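PDB 2RFB: cytochrome P450 from Picrophilus torridus, which binds heme b through an axial thiolate and probably acts as a monooxygenase, inserting one atom of molecular oxygen into its substrate. Local coordinates for residues A[125-130]-A[134-139]. Residues are numbered along the deposited sequence; the frame is centred on the assembly and turned at random.
Sequences SDYIIG and DENFNY
Y127 and F137 form the tight part of this contact, their side chains lying alongside one another and running antiparallel. The Y127 ring reaches across to 134-139, and F137 CA sits over one of its faces, 4.1 Å from the ring centroid, in a CH-pi contact. F137 lies back along Y127: its CG is anti to the backbone N (chi1 168°), and this brings the ring edge at CD1 to 3.7 Å from Y127 CB. The two rings make an offset edge-to-face pair, the F137 edge turned to the Y127 face, with centroids 5.9 Å apart and planes at 62°. I128 adds a lighter touch on the F137 edge, its CD1 4.3 Å from F137 CE1, while also meeting M183 of helix 175-206.

The phenol end is the exposed, weakly bonded side. D134 lays its CB beside the ring edge, 3.6 Å from Y127 CE2, and its OD2 takes only a weak hydrogen bond from Y127 OH at 3.4 Å; the same carboxylate has a long, weak ion pair with K132. N136 brings CB, not its amide, to the hydroxyl. Replacing Y127 by an alanine removes the whole ring, and is likely to leave F137 without its aromatic partner and D134 without its hydroxyl mate, with a gap between the two helices.

The contact itself is surface packing, with the I128 side chain about 11 Å from the heme. It spans the turn between helices 118-129 and 136-153, which by their order ahead of the long helix 175-206 probably correspond to the F and G helices of the P450 fold, the pair that in this family lies over the distal side of the heme pocket.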
loop_
_atom_site.group_PDB
_atom_site.type_symbol
_atom_site.label_atom_id
_atom_site.label_comp_id
_atom_site.label_asym_id
_atom_site.label_seq_id
_atom_site.Cartn_x
_atom_site.Cartn_y
_atom_site.Cartn_z
ATOM N N SER A 125 -5.754 14.333 4.367
ATOM C CA SER A 125 -5.021 13.172 3.838
ATOM C C SER A 125 -3.464 13.390 3.744
ATOM O O SER A 125 -2.687 12.568 4.213
ATOM C CB SER A 125 -5.619 12.742 2.503
ATOM O OG SER A 125 -4.717 11.871 1.821
ATOM N N ASP A 126 -3.019 14.509 3.190
ATOM C CA ASP A 126 -1.582 14.825 3.185
ATOM C C ASP A 126 -0.920 14.852 4.569
ATOM O O ASP A 126 0.149 14.252 4.768
ATOM C CB ASP A 126 -1.333 16.171 2.515
ATOM C CG ASP A 126 -0.901 16.046 1.081
ATOM O OD1 ASP A 126 -0.690 14.893 0.581
ATOM O OD2 ASP A 126 -0.780 17.134 0.446
ATOM N N TYR A 127 -1.528 15.537 5.524
ATOM C CA TYR A 127 -1.016 15.494 6.883
ATOM C C TYR A 127 -0.899 14.093 7.465
ATOM O O TYR A 127 0.025 13.806 8.234
ATOM C CB TYR A 127 -1.909 16.311 7.808
ATOM C CG TYR A 127 -1.730 17.807 7.690
ATOM C CD1 TYR A 127 -2.655 18.583 7.012
ATOM C CD2 TYR A 127 -0.635 18.439 8.255
ATOM C CE1 TYR A 127 -2.526 19.945 6.925
ATOM C CE2 TYR A 127 -0.484 19.827 8.170
ATOM C CZ TYR A 127 -1.432 20.561 7.494
ATOM O OH TYR A 127 -1.282 21.905 7.384
ATOM N N ILE A 128 -1.841 13.234 7.120
ATOM C CA ILE A 128 -2.109 12.033 7.910
ATOM C C ILE A 128 -1.259 10.885 7.381
ATOM O O ILE A 128 -0.766 10.068 8.149
ATOM C CB ILE A 128 -3.688 11.775 7.967
ATOM C CG1 ILE A 128 -4.306 12.304 9.273
ATOM C CG2 ILE A 128 -4.136 10.357 7.611
ATOM C CD1 ILE A 128 -3.807 11.623 10.560
ATOM N N ILE A 129 -1.076 10.840 6.058
ATOM C CA ILE A 129 -0.178 9.895 5.439
ATOM C C ILE A 129 1.257 10.368 5.661
ATOM O O ILE A 129 2.207 9.628 5.416
ATOM C CB ILE A 129 -0.457 9.709 3.931
ATOM C CG1 ILE A 129 0.070 10.881 3.089
ATOM C CG2 ILE A 129 -1.905 9.486 3.668
ATOM C CD1 ILE A 129 -0.204 10.764 1.582
ATOM N N GLY A 130 1.414 11.616 6.103
ATOM C CA GLY A 130 2.741 12.175 6.362
ATOM C C GLY A 130 3.379 13.060 5.294
ATOM O O GLY A 130 4.454 13.603 5.532
ATOM N N ASP A 134 2.967 20.520 9.945
ATOM C CA ASP A 134 2.755 21.967 10.153
ATOM C C ASP A 134 2.196 22.291 11.517
ATOM O O ASP A 134 1.884 21.411 12.311
ATOM C CB ASP A 134 1.719 22.507 9.153
ATOM C CG ASP A 134 2.328 23.051 7.874
ATOM O OD1 ASP A 134 3.536 22.865 7.624
ATOM O OD2 ASP A 134 1.569 23.665 7.094
ATOM N N GLU A 135 2.060 23.587 11.760
ATOM C CA GLU A 135 1.211 24.123 12.815
ATOM C C GLU A 135 -0.260 23.784 12.524
ATOM O O GLU A 135 -1.004 23.337 13.413
ATOM C CB GLU A 135 1.362 25.639 12.846
ATOM C CG GLU A 135 2.348 26.177 13.853
ATOM C CD GLU A 135 2.219 27.669 13.968
ATOM O OE1 GLU A 135 2.270 28.204 15.101
ATOM O OE2 GLU A 135 2.031 28.308 12.909
ATOM N N ASN A 136 -0.655 24.030 11.274
ATOM C CA ASN A 136 -1.995 23.760 10.771
ATOM C C ASN A 136 -2.526 22.339 11.000
ATOM O O ASN A 136 -3.695 22.071 10.753
ATOM C CB ASN A 136 -2.059 24.101 9.277
ATOM C CG ASN A 136 -2.885 25.342 8.985
ATOM O OD1 ASN A 136 -3.856 25.286 8.210
ATOM N ND2 ASN A 136 -2.504 26.474 9.585
ATOM N N PHE A 137 -1.692 21.422 11.468
ATOM C CA PHE A 137 -2.156 20.041 11.559
ATOM C C PHE A 137 -3.387 19.969 12.464
ATOM O O PHE A 137 -4.487 19.635 12.017
ATOM C CB PHE A 137 -1.071 19.071 12.034
ATOM C CG PHE A 137 -1.612 17.721 12.412
ATOM C CD1 PHE A 137 -1.932 16.793 11.428
ATOM C CD2 PHE A 137 -1.842 17.395 13.756
ATOM C CE1 PHE A 137 -2.466 15.540 11.763
ATOM C CE2 PHE A 137 -2.369 16.154 14.116
ATOM C CZ PHE A 137 -2.685 15.219 13.108
ATOM N N ASN A 138 -3.185 20.310 13.728
ATOM C CA ASN A 138 -4.236 20.293 14.718
ATOM C C ASN A 138 -5.529 20.916 14.183
ATOM O O ASN A 138 -6.601 20.332 14.299
ATOM C CB ASN A 138 -3.753 21.015 15.981
ATOM C CG ASN A 138 -4.722 20.889 17.133
ATOM O OD1 ASN A 138 -5.283 21.893 17.606
ATOM N ND2 ASN A 138 -4.931 19.658 17.600
ATOM N N TYR A 139 -5.410 22.087 13.570
ATOM C CA TYR A 139 -6.552 22.772 12.997
ATOM C C TYR A 139 -7.240 21.933 11.930
ATOM O O TYR A 139 -8.441 21.779 11.947
ATOM C CB TYR A 139 -6.151 24.133 12.424
ATOM C CG TYR A 139 -7.307 24.887 11.799
ATOM C CD1 TYR A 139 -8.322 25.412 12.584
ATOM C CD2 TYR A 139 -7.384 25.061 10.427
ATOM C CE1 TYR A 139 -9.388 26.095 12.019
ATOM C CE2 TYR A 139 -8.433 25.741 9.851
ATOM C CZ TYR A 139 -9.428 26.261 10.648
ATOM O OH TYR A 139 -10.478 26.929 10.079
#